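Local structure of cellulose binding protein (4JJO) at residues T50-T55 / G75-S80; R85-G88 / I94-I97; R113-E116 / W121-G124; A123-L128 / L167-T172. The protein binds cellulose and is linked to loosening of plant cell walls, forming the expansin part of CelA, a larger protein that is probably an endoglucanase. All coordinates share one frame; numbering follows the deposited sequence.

Interaction 1: residues T50-T55 / G75-S80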
loop_
_atom_site.group_PDB
_atom_site.type_symbol
_atom_site.label_atom_id
_atom_site.label_comp_id
_atom_site.label_asym_id
_atom_site.label_seq_id
_atom_site.Cartn_x
_atom_site.Cartn_y
_atom_site.Cartn_z
ATOM N N THR A 50 2.122 -2.715 2.186
ATOM C CA THR A 50 2.917 -3.570 3.059
ATOM C C THR A 50 4.286 -3.818 2.442
ATOM O O THR A 50 4.524 -3.503 1.277
ATOM C CB THR A 50 2.234 -4.926 3.342
ATOM O OG1 THR A 50 2.187 -5.713 2.143
ATOM C CG2 THR A 50 0.829 -4.723 3.890
ATOM N N PHE A 51 5.184 -4.387 3.235
ATOM C CA PHE A 51 6.553 -4.601 2.796
ATOM C C PHE A 51 6.953 -6.059 2.943
ATOM O O PHE A 51 6.558 -6.730 3.896
ATOM C CB PHE A 51 7.505 -3.717 3.602
ATOM C CG PHE A 51 7.399 -2.255 3.271
ATOM C CD1 PHE A 51 8.337 -1.644 2.458
ATOM C CD2 PHE A 51 6.354 -1.494 3.763
ATOM C CE1 PHE A 51 8.240 -0.301 2.148
ATOM C CE2 PHE A 51 6.250 -0.149 3.457
ATOM C CZ PHE A 51 7.195 0.448 2.647
ATOM N N LEU A 52 7.731 -6.542 1.979
ATOM C CA LEU A 52 8.295 -7.881 2.036
ATOM C C LEU A 52 9.801 -7.786 2.208
ATOM O O LEU A 52 10.448 -6.970 1.553
ATOM C CB LEU A 52 8.012 -8.645 0.739
ATOM C CG LEU A 52 6.573 -8.704 0.229
ATOM C CD1 LEU A 52 6.525 -9.462 -1.095
ATOM C CD2 LEU A 52 5.667 -9.351 1.252
ATOM N N ASP A 53 10.358 -8.609 3.091
ATOM C CA ASP A 53 11.799 -8.817 3.112
ATOM C C ASP A 53 12.103 -10.065 2.301
ATOM O O ASP A 53 11.759 -11.176 2.703
ATOM C CB ASP A 53 12.334 -8.957 4.539
ATOM C CG ASP A 53 12.650 -7.620 5.169
ATOM O OD1 ASP A 53 12.753 -6.626 4.420
ATOM O OD2 ASP A 53 12.804 -7.558 6.407
ATOM N N VAL A 54 12.740 -9.865 1.153
ATOM C CA VAL A 54 12.990 -10.940 0.203
ATOM C C VAL A 54 14.447 -11.371 0.259
ATOM O O VAL A 54 15.348 -10.554 0.079
ATOM C CB VAL A 54 12.670 -10.487 -1.232
ATOM C CG1 VAL A 54 12.841 -11.638 -2.203
ATOM C CG2 VAL A 54 11.257 -9.930 -1.309
ATOM N N THR A 55 14.670 -12.659 0.509
ATOM C CA THR A 55 16.015 -13.211 0.540
ATOM C C THR A 55 16.305 -13.968 -0.750
ATOM O O THR A 55 15.584 -14.895 -1.120
ATOM C CB THR A 55 16.210 -14.162 1.732
ATOM O OG1 THR A 55 16.029 -13.439 2.956
ATOM C CG2 THR A 55 17.605 -14.768 1.707
ATOM N N GLY A 75 3.976 -17.421 -4.244
ATOM C CA GLY A 75 5.395 -17.684 -4.071
ATOM C C GLY A 75 6.247 -17.068 -5.168
ATOM O O GLY A 75 7.468 -16.998 -5.050
ATOM N N HIS A 76 5.599 -16.617 -6.237
ATOM C CA HIS A 76 6.306 -16.026 -7.369
ATOM C C HIS A 76 6.152 -14.510 -7.366
ATOM O O HIS A 76 5.081 -13.984 -7.667
ATOM C CB HIS A 76 5.782 -16.614 -8.682
ATOM C CG HIS A 76 6.362 -15.978 -9.908
ATOM N ND1 HIS A 76 6.003 -16.364 -11.184
ATOM C CD2 HIS A 76 7.268 -14.985 -10.059
ATOM C CE1 HIS A 76 6.666 -15.640 -12.063
ATOM N NE2 HIS A 76 7.441 -14.793 -11.411
ATOM N N LEU A 77 7.231 -13.814 -7.023
ATOM C CA LEU A 77 7.232 -12.358 -7.001
ATOM C C LEU A 77 7.725 -11.788 -8.321
ATOM O O LEU A 77 8.618 -12.343 -8.958
ATOM C CB LEU A 77 8.133 -11.832 -5.883
ATOM C CG LEU A 77 7.812 -12.173 -4.428
ATOM C CD1 LEU A 77 8.840 -11.509 -3.527
ATOM C CD2 LEU A 77 6.410 -11.733 -4.052
ATOM N N ASP A 78 7.137 -10.670 -8.727
ATOM C CA ASP A 78 7.639 -9.908 -9.859
ATOM C C ASP A 78 8.322 -8.667 -9.295
ATOM O O ASP A 78 7.672 -7.671 -8.987
ATOM C CB ASP A 78 6.497 -9.527 -10.805
ATOM C CG ASP A 78 6.916 -9.527 -12.263
ATOM O OD1 ASP A 78 8.051 -9.950 -12.562
ATOM O OD2 ASP A 78 6.099 -9.113 -13.115
ATOM N N LEU A 79 9.641 -8.743 -9.151
ATOM C CA LEU A 79 10.404 -7.689 -8.497
ATOM C C LEU A 79 10.725 -6.557 -9.453
ATOM O O LEU A 79 10.811 -6.759 -10.661
ATOM C CB LEU A 79 11.719 -8.248 -7.951
ATOM C CG LEU A 79 11.638 -9.238 -6.792
ATOM C CD1 LEU A 79 13.011 -9.830 -6.531
ATOM C CD2 LEU A 79 11.104 -8.559 -5.544
ATOM N N SER A 80 10.900 -5.360 -8.903
ATOM C CA SER A 80 11.458 -4.259 -9.669
ATOM C C SER A 80 12.827 -4.702 -10.159
ATOM O O SER A 80 13.498 -5.501 -9.503
ATOM C CB SER A 80 11.602 -3.012 -8.799
ATOM O OG SER A 80 12.460 -3.259 -7.700
#
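L77 reaches from strand 76-80 to meet V54 and L52 of strand 51-55, tip to tip, and this is where the contact is tight. Its CD1 lies 3.6 Å from CG2 of V54, while its CD2 comes within 3.7 Å of CD1 of L52, so the two methyls of one leucine serve two partners. V54 has CG1 anti to its backbone N (chi1 -176°), which leaves CG2 as the branch that meets the leucine. L79 is a looser neighbour, its CD2 4.5 Å from V54 CG2. The strands run almost at right angles (98°) with axes 11.0 Å apart, a gap that the long leucines and a valine fill by reaching toward each other.

The intervening residues face outward, and several are partly open to solvent. Polar types suit that side: D53 forms a salt bridge with R62, T55 pairs with T60, and H76 and D78 both hydrogen-bond the hydroxyl of T8. The contact lies within the core of the double-psi beta-barrel, where V35, V37 and I97 also pack on L77. With no hydrogen bond or charge across it, the join rests on dispersion and the exclusion of water.

Interaction 2: residues R85-G88 / I94-I97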
loop_
_atom_site.group_PDB
_atom_site.type_symbol
_atom_site.label_atom_id
_atom_site.label_comp_id
_atom_site.label_asym_id
_atom_site.label_seq_id
_atom_site.Cartn_x
_atom_site.Cartn_y
_atom_site.Cartn_z
ATOM N N ARG A 85 18.199 -6.954 -9.181
ATOM C CA ARG A 85 19.645 -6.832 -9.357
ATOM C C ARG A 85 20.378 -6.927 -8.025
ATOM O O ARG A 85 21.524 -7.371 -7.968
ATOM C CB ARG A 85 20.007 -5.510 -10.037
ATOM C CG ARG A 85 19.556 -5.401 -11.477
ATOM C CD ARG A 85 20.407 -4.405 -12.239
ATOM N NE ARG A 85 19.866 -4.141 -13.568
ATOM C CZ ARG A 85 19.034 -3.146 -13.866
ATOM N NH1 ARG A 85 18.633 -2.288 -12.933
ATOM N NH2 ARG A 85 18.602 -3.005 -15.110
ATOM N N ALA A 86 19.716 -6.496 -6.957
ATOM C CA ALA A 86 20.323 -6.517 -5.634
ATOM C C ALA A 86 20.422 -7.947 -5.123
ATOM O O ALA A 86 21.326 -8.282 -4.357
ATOM C CB ALA A 86 19.513 -5.672 -4.676
ATOM N N LEU A 87 19.488 -8.786 -5.557
ATOM C CA LEU A 87 19.424 -10.168 -5.104
ATOM C C LEU A 87 20.179 -11.138 -6.005
ATOM O O LEU A 87 20.647 -12.174 -5.536
ATOM C CB LEU A 87 17.964 -10.611 -5.007
ATOM C CG LEU A 87 17.113 -9.894 -3.961
ATOM C CD1 LEU A 87 15.708 -10.462 -3.945
ATOM C CD2 LEU A 87 17.757 -10.008 -2.593
ATOM N N GLY A 88 20.299 -10.813 -7.290
ATOM C CA GLY A 88 20.886 -11.735 -8.246
ATOM C C GLY A 88 21.443 -11.052 -9.478
ATOM O O GLY A 88 21.343 -9.834 -9.629
ATOM N N ILE A 94 15.468 -15.561 -13.792
ATOM C CA ILE A 94 14.680 -15.997 -12.652
ATOM C C ILE A 94 15.604 -16.489 -11.548
ATOM O O ILE A 94 16.623 -17.122 -11.820
ATOM C CB ILE A 94 13.710 -17.118 -13.056
ATOM C CG1 ILE A 94 12.826 -17.510 -11.877
ATOM C CG2 ILE A 94 14.475 -18.325 -13.551
ATOM C CD1 ILE A 94 11.690 -18.407 -12.256
ATOM N N ILE A 95 15.248 -16.184 -10.303
ATOM C CA ILE A 95 16.051 -16.590 -9.154
ATOM C C ILE A 95 15.177 -17.187 -8.067
ATOM O O ILE A 95 14.027 -16.787 -7.900
ATOM C CB ILE A 95 16.820 -15.400 -8.549
ATOM C CG1 ILE A 95 15.863 -14.238 -8.274
ATOM C CG2 ILE A 95 17.936 -14.973 -9.479
ATOM C CD1 ILE A 95 16.476 -13.107 -7.480
ATOM N N PRO A 96 15.723 -18.153 -7.317
ATOM C CA PRO A 96 14.992 -18.684 -6.167
ATOM C C PRO A 96 15.057 -17.706 -5.006
ATOM O O PRO A 96 16.094 -17.073 -4.789
ATOM C CB PRO A 96 15.744 -19.974 -5.838
ATOM C CG PRO A 96 17.120 -19.746 -6.320
ATOM C CD PRO A 96 17.048 -18.778 -7.471
ATOM N N ILE A 97 13.958 -17.580 -4.274
ATOM C CA ILE A 97 13.882 -16.642 -3.166
ATOM C C ILE A 97 13.085 -17.237 -2.016
ATOM O O ILE A 97 12.383 -18.239 -2.178
ATOM C CB ILE A 97 13.184 -15.329 -3.582
ATOM C CG1 ILE A 97 11.759 -15.617 -4.053
ATOM C CG2 ILE A 97 13.962 -14.624 -4.682
ATOM C CD1 ILE A 97 10.870 -14.401 -4.100
#
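The end of the one longer helix of the double-psi beta-barrel domain, 81-87, meets the barrel strand 95-101 where L87 touches I95. The CD1 methyl of I95 ends 3.8 Å from CB of L87, so the isoleucine presses on the root of the leucine, while CD1 of the leucine turns to V54 and L79. I95 places CG1 between its backbone N and carbonyl carbon (chi1 52°), and an extended second torsion then carries CD1 toward the helix end.

Beyond L87 the chain leaves helical geometry at G88, whose N lies 4.5 Å from I95 CD1. Having no side chain, G88 lets the other branch of I95 approach as well, with CG2 4.6 Å from the glycine CA. Nothing polar crosses the contact. Leucine and isoleucine suit this buried seam because both can fill it without needing a bonding partner.

I95 also packs on A7 of the adjoining strand 3-10. On the exposed side of the helix, R85 makes a cation-pi contact with F90 in the connecting loop. A short helix joined by a seven-residue loop to a final strand, and packed against the barrel strands, fits the double-psi fold of expansins.

Interaction 3: residues R113-E116 / W121-G124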
loop_
_atom_site.group_PDB
_atom_site.type_symbol
_atom_site.label_atom_id
_atom_site.label_comp_id
_atom_site.label_asym_id
_atom_site.label_seq_id
_atom_site.Cartn_x
_atom_site.Cartn_y
_atom_site.Cartn_z
ATOM N N ARG A 113 -4.614 10.519 1.070
ATOM C CA ARG A 113 -4.839 11.207 -0.193
ATOM C C ARG A 113 -6.274 11.000 -0.644
ATOM O O ARG A 113 -6.712 9.871 -0.873
ATOM C CB ARG A 113 -3.878 10.727 -1.284
ATOM C CG ARG A 113 -4.150 11.384 -2.632
ATOM C CD ARG A 113 -3.051 11.147 -3.654
ATOM N NE ARG A 113 -2.894 9.735 -3.994
ATOM C CZ ARG A 113 -2.418 9.288 -5.152
ATOM N NH1 ARG A 113 -2.050 10.134 -6.104
ATOM N NH2 ARG A 113 -2.314 7.983 -5.363
ATOM N N VAL A 114 -7.008 12.098 -0.756
ATOM C CA VAL A 114 -8.348 12.051 -1.311
ATOM C C VAL A 114 -8.221 11.850 -2.814
ATOM O O VAL A 114 -7.413 12.512 -3.465
ATOM C CB VAL A 114 -9.126 13.346 -1.030
ATOM C CG1 VAL A 114 -10.501 13.280 -1.663
ATOM C CG2 VAL A 114 -9.239 13.582 0.468
ATOM N N LYS A 115 -9.006 10.929 -3.360
ATOM C CA LYS A 115 -8.953 10.637 -4.783
ATOM C C LYS A 115 -9.438 11.829 -5.589
ATOM O O LYS A 115 -10.376 12.520 -5.186
ATOM C CB LYS A 115 -9.826 9.427 -5.113
ATOM C CG LYS A 115 -9.608 8.901 -6.522
ATOM C CD LYS A 115 -10.533 7.749 -6.859
ATOM C CE LYS A 115 -10.173 7.169 -8.219
ATOM N NZ LYS A 115 -11.158 6.173 -8.719
ATOM N N GLU A 116 -8.801 12.076 -6.728
ATOM C CA GLU A 116 -9.242 13.105 -7.659
ATOM C C GLU A 116 -10.719 12.883 -7.969
ATOM O O GLU A 116 -11.133 11.742 -8.176
ATOM C CB GLU A 116 -8.432 13.024 -8.957
ATOM C CG GLU A 116 -6.982 13.491 -8.849
ATOM C CD GLU A 116 -6.043 12.419 -8.320
ATOM O OE1 GLU A 116 -6.515 11.319 -7.959
ATOM O OE2 GLU A 116 -4.822 12.679 -8.270
ATOM N N TRP A 121 -20.707 13.931 -2.432
ATOM C CA TRP A 121 -21.568 12.927 -3.052
ATOM C C TRP A 121 -20.918 11.552 -3.012
ATOM O O TRP A 121 -21.567 10.553 -2.705
ATOM C CB TRP A 121 -21.856 13.296 -4.510
ATOM C CG TRP A 121 -22.566 14.605 -4.690
ATOM C CD1 TRP A 121 -22.010 15.796 -5.051
ATOM C CD2 TRP A 121 -23.969 14.849 -4.531
ATOM N NE1 TRP A 121 -22.976 16.768 -5.121
ATOM C CE2 TRP A 121 -24.188 16.212 -4.808
ATOM C CE3 TRP A 121 -25.058 14.047 -4.180
ATOM C CZ2 TRP A 121 -25.453 16.791 -4.741
ATOM C CZ3 TRP A 121 -26.313 14.625 -4.114
ATOM C CH2 TRP A 121 -26.499 15.982 -4.396
ATOM N N TRP A 122 -19.629 11.520 -3.334
ATOM C CA TRP A 122 -18.866 10.281 -3.420
ATOM C C TRP A 122 -17.391 10.623 -3.301
ATOM O O TRP A 122 -16.907 11.553 -3.946
ATOM C CB TRP A 122 -19.129 9.579 -4.756
ATOM C CG TRP A 122 -18.429 8.259 -4.909
ATOM C CD1 TRP A 122 -18.923 7.027 -4.587
ATOM C CD2 TRP A 122 -17.111 8.040 -5.431
ATOM N NE1 TRP A 122 -17.994 6.056 -4.874
ATOM C CE2 TRP A 122 -16.874 6.650 -5.391
ATOM C CE3 TRP A 122 -16.110 8.883 -5.922
ATOM C CZ2 TRP A 122 -15.676 6.087 -5.828
ATOM C CZ3 TRP A 122 -14.919 8.320 -6.357
ATOM C CH2 TRP A 122 -14.712 6.936 -6.302
ATOM N N ALA A 123 -16.675 9.880 -2.471
ATOM C CA ALA A 123 -15.265 10.158 -2.265
ATOM C C ALA A 123 -14.453 8.884 -2.121
ATOM O O ALA A 123 -14.972 7.835 -1.739
ATOM C CB ALA A 123 -15.078 11.039 -1.041
ATOM N N GLY A 124 -13.171 8.996 -2.441
ATOM C CA GLY A 124 -12.228 7.917 -2.245
ATOM C C GLY A 124 -11.065 8.389 -1.395
ATOM O O GLY A 124 -10.601 9.521 -1.543
#
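The indole of W122 meets K115 at its edge: CD of the lysine, the nearest atom, stands near the ring plane, 4.3 Å from CH2, and neither indole face is covered by 113-116. No cation-pi stack is formed. K115 has CG anti to its backbone N and an extended chain beyond, which takes NZ to the hydroxyl of Y153 while it stays near the same ring edge. A lysine suits the place because its methylenes can border an aromatic while its amino group still finds a polar partner.

The backbones themselves are joined by K115 N donating to G124 O in a hydrogen bond of 2.8 Å. The same oxygen receives a CA-H contact from V114 CA at 3.4 Å, so two groups converge on it. G124 has no side chain, which allows K115 CB to lie only 4.0 Å from G124 CA.

S118, in the connecting loop, bonds both K115 O and G124 N, and R113 reaches Q126 and also I18 of the N-terminal domain. This is the loop end of the antiparallel connection between strands 111-114 and 124-128 in the C-terminal expansin domain. Its exposed tryptophans, with Y153 nearby, are consistent with the flat aromatic face by which bacterial expansins hold cellulose.

Interaction 4: residues A123-L128 / L167-T172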
loop_
_atom_site.group_PDB
_atom_site.type_symbol
_atom_site.label_atom_id
_atom_site.label_comp_id
_atom_site.label_asym_id
_atom_site.label_seq_id
_atom_site.Cartn_x
_atom_site.Cartn_y
_atom_site.Cartn_z
ATOM N N ALA A 123 -16.675 9.880 -2.471
ATOM C CA ALA A 123 -15.265 10.158 -2.265
ATOM C C ALA A 123 -14.453 8.884 -2.121
ATOM O O ALA A 123 -14.972 7.835 -1.739
ATOM C CB ALA A 123 -15.078 11.039 -1.041
ATOM N N GLY A 124 -13.171 8.996 -2.441
ATOM C CA GLY A 124 -12.228 7.917 -2.245
ATOM C C GLY A 124 -11.065 8.389 -1.395
ATOM O O GLY A 124 -10.601 9.521 -1.543
ATOM N N LEU A 125 -10.605 7.531 -0.492
ATOM C CA LEU A 125 -9.447 7.840 0.333
ATOM C C LEU A 125 -8.400 6.752 0.194
ATOM O O LEU A 125 -8.718 5.562 0.162
ATOM C CB LEU A 125 -9.830 7.961 1.808
ATOM C CG LEU A 125 -10.824 9.038 2.236
ATOM C CD1 LEU A 125 -10.908 9.051 3.749
ATOM C CD2 LEU A 125 -10.423 10.401 1.711
ATOM N N GLN A 126 -7.147 7.172 0.115
ATOM C CA GLN A 126 -6.030 6.248 0.129
ATOM C C GLN A 126 -5.215 6.478 1.390
ATOM O O GLN A 126 -4.862 7.616 1.709
ATOM C CB GLN A 126 -5.165 6.463 -1.107
ATOM C CG GLN A 126 -3.889 5.650 -1.118
ATOM C CD GLN A 126 -3.120 5.821 -2.404
ATOM O OE1 GLN A 126 -2.778 6.940 -2.787
ATOM N NE2 GLN A 126 -2.862 4.713 -3.093
ATOM N N VAL A 127 -4.929 5.402 2.113
ATOM C CA VAL A 127 -4.146 5.496 3.334
ATOM C C VAL A 127 -2.709 5.090 3.056
ATOM O O VAL A 127 -2.441 3.982 2.589
ATOM C CB VAL A 127 -4.715 4.605 4.445
ATOM C CG1 VAL A 127 -3.908 4.778 5.720
ATOM C CG2 VAL A 127 -6.178 4.935 4.689
ATOM N N LEU A 128 -1.789 6.000 3.348
ATOM C CA LEU A 128 -0.381 5.782 3.079
ATOM C C LEU A 128 0.387 5.567 4.376
ATOM O O LEU A 128 0.128 6.232 5.379
ATOM C CB LEU A 128 0.186 6.986 2.326
ATOM C CG LEU A 128 -0.544 7.297 1.016
ATOM C CD1 LEU A 128 -0.313 8.736 0.584
ATOM C CD2 LEU A 128 -0.105 6.332 -0.069
ATOM N N LEU A 167 -12.983 16.583 7.462
ATOM C CA LEU A 167 -13.189 15.152 7.635
ATOM C C LEU A 167 -12.412 14.620 8.829
ATOM O O LEU A 167 -11.271 15.019 9.073
ATOM C CB LEU A 167 -12.752 14.383 6.385
ATOM C CG LEU A 167 -13.668 14.408 5.162
ATOM C CD1 LEU A 167 -13.874 15.823 4.671
ATOM C CD2 LEU A 167 -13.080 13.530 4.065
ATOM N N THR A 168 -13.044 13.721 9.572
ATOM C CA THR A 168 -12.349 12.940 10.584
ATOM C C THR A 168 -12.362 11.486 10.136
ATOM O O THR A 168 -13.424 10.904 9.911
ATOM C CB THR A 168 -12.999 13.070 11.971
ATOM O OG1 THR A 168 -12.894 14.424 12.426
ATOM C CG2 THR A 168 -12.303 12.158 12.970
ATOM N N VAL A 169 -11.174 10.910 9.990
ATOM C CA VAL A 169 -11.040 9.565 9.452
ATOM C C VAL A 169 -10.436 8.623 10.480
ATOM O O VAL A 169 -9.396 8.914 11.067
ATOM C CB VAL A 169 -10.149 9.559 8.196
ATOM C CG1 VAL A 169 -9.984 8.141 7.667
ATOM C CG2 VAL A 169 -10.731 10.467 7.127
ATOM N N LYS A 170 -11.097 7.491 10.690
ATOM C CA LYS A 170 -10.584 6.467 11.585
ATOM C C LYS A 170 -10.079 5.275 10.793
ATOM O O LYS A 170 -10.821 4.663 10.025
ATOM C CB LYS A 170 -11.654 6.010 12.570
ATOM C CG LYS A 170 -11.162 4.932 13.516
ATOM C CD LYS A 170 -11.874 4.993 14.850
ATOM C CE LYS A 170 -13.372 4.819 14.693
ATOM N NZ LYS A 170 -14.055 4.833 16.013
ATOM N N VAL A 171 -8.807 4.950 10.995
ATOM C CA VAL A 171 -8.182 3.825 10.321
ATOM C C VAL A 171 -7.748 2.783 11.348
ATOM O O VAL A 171 -6.982 3.077 12.269
ATOM C CB VAL A 171 -6.966 4.276 9.498
ATOM C CG1 VAL A 171 -6.417 3.120 8.681
ATOM C CG2 VAL A 171 -7.347 5.435 8.588
ATOM N N THR A 172 -8.253 1.565 11.182
ATOM C CA THR A 172 -7.941 0.460 12.078
ATOM C C THR A 172 -7.151 -0.587 11.301
ATOM O O THR A 172 -7.569 -1.000 10.222
ATOM C CB THR A 172 -9.226 -0.188 12.625
ATOM O OG1 THR A 172 -10.091 0.824 13.156
ATOM C CG2 THR A 172 -8.905 -1.205 13.714
#
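L125 and V169 meet tip to tip, with CD1 of the leucine 3.7 Å from CG2 of the valine and 4.1 Å from its CG1, so one methyl faces the fork of the other side chain. A second pair lies two residues along each strand, where CG2 of V127 and CG2 of V171 stand 4.1 Å apart. In both V127 and V171, CG1 is anti to the backbone N (chi1 -177° and -174°), and CG2, beside that N, is the branch that makes the touch. The backbones are well separated, L125 CA lying 9.4 Å from V169 CA and V127 CA 8.2 Å from V171 CA; the longer leucine suits the wider gap and valine the narrower.

Around these pairs the core continues. L125 and V127 rest on I112, V169 on L184, and V127 and V171 share I134, all aliphatic groups that fit a space with no polar bond across it. The alternate residues point the other way: Q126 bonds the carbonyl of S24 in the N-terminal domain, while K170 makes a cation-pi contact with W145.

The two strands therefore face each other across the interior of the C-terminal beta-sandwich. Strand 124-128 runs between 156-157 and 111-114, and strand 167-173 between 178-184 and 134-141.

Overall arrangement
The four contacts fall into two pairs, one in each domain of the expansin module. Interactions 1 and 2, centres 10 Å apart, belong to the N-terminal double-psi barrel and touch through V54, L79 and L87 and through L77 and I97, making one continuous core. Interactions 3 and 4 lie later in the chain, in the C-terminal domain; their centres are also 10 Å apart, they share A123 and G124, and strand 124-128 carries one into the other. Between the domains, interactions 1 and 4 have centres about 26 Å apart and do not touch. The module thus consists of two domains, each with its own hydrophobic interior, that meet elsewhere through polar contacts.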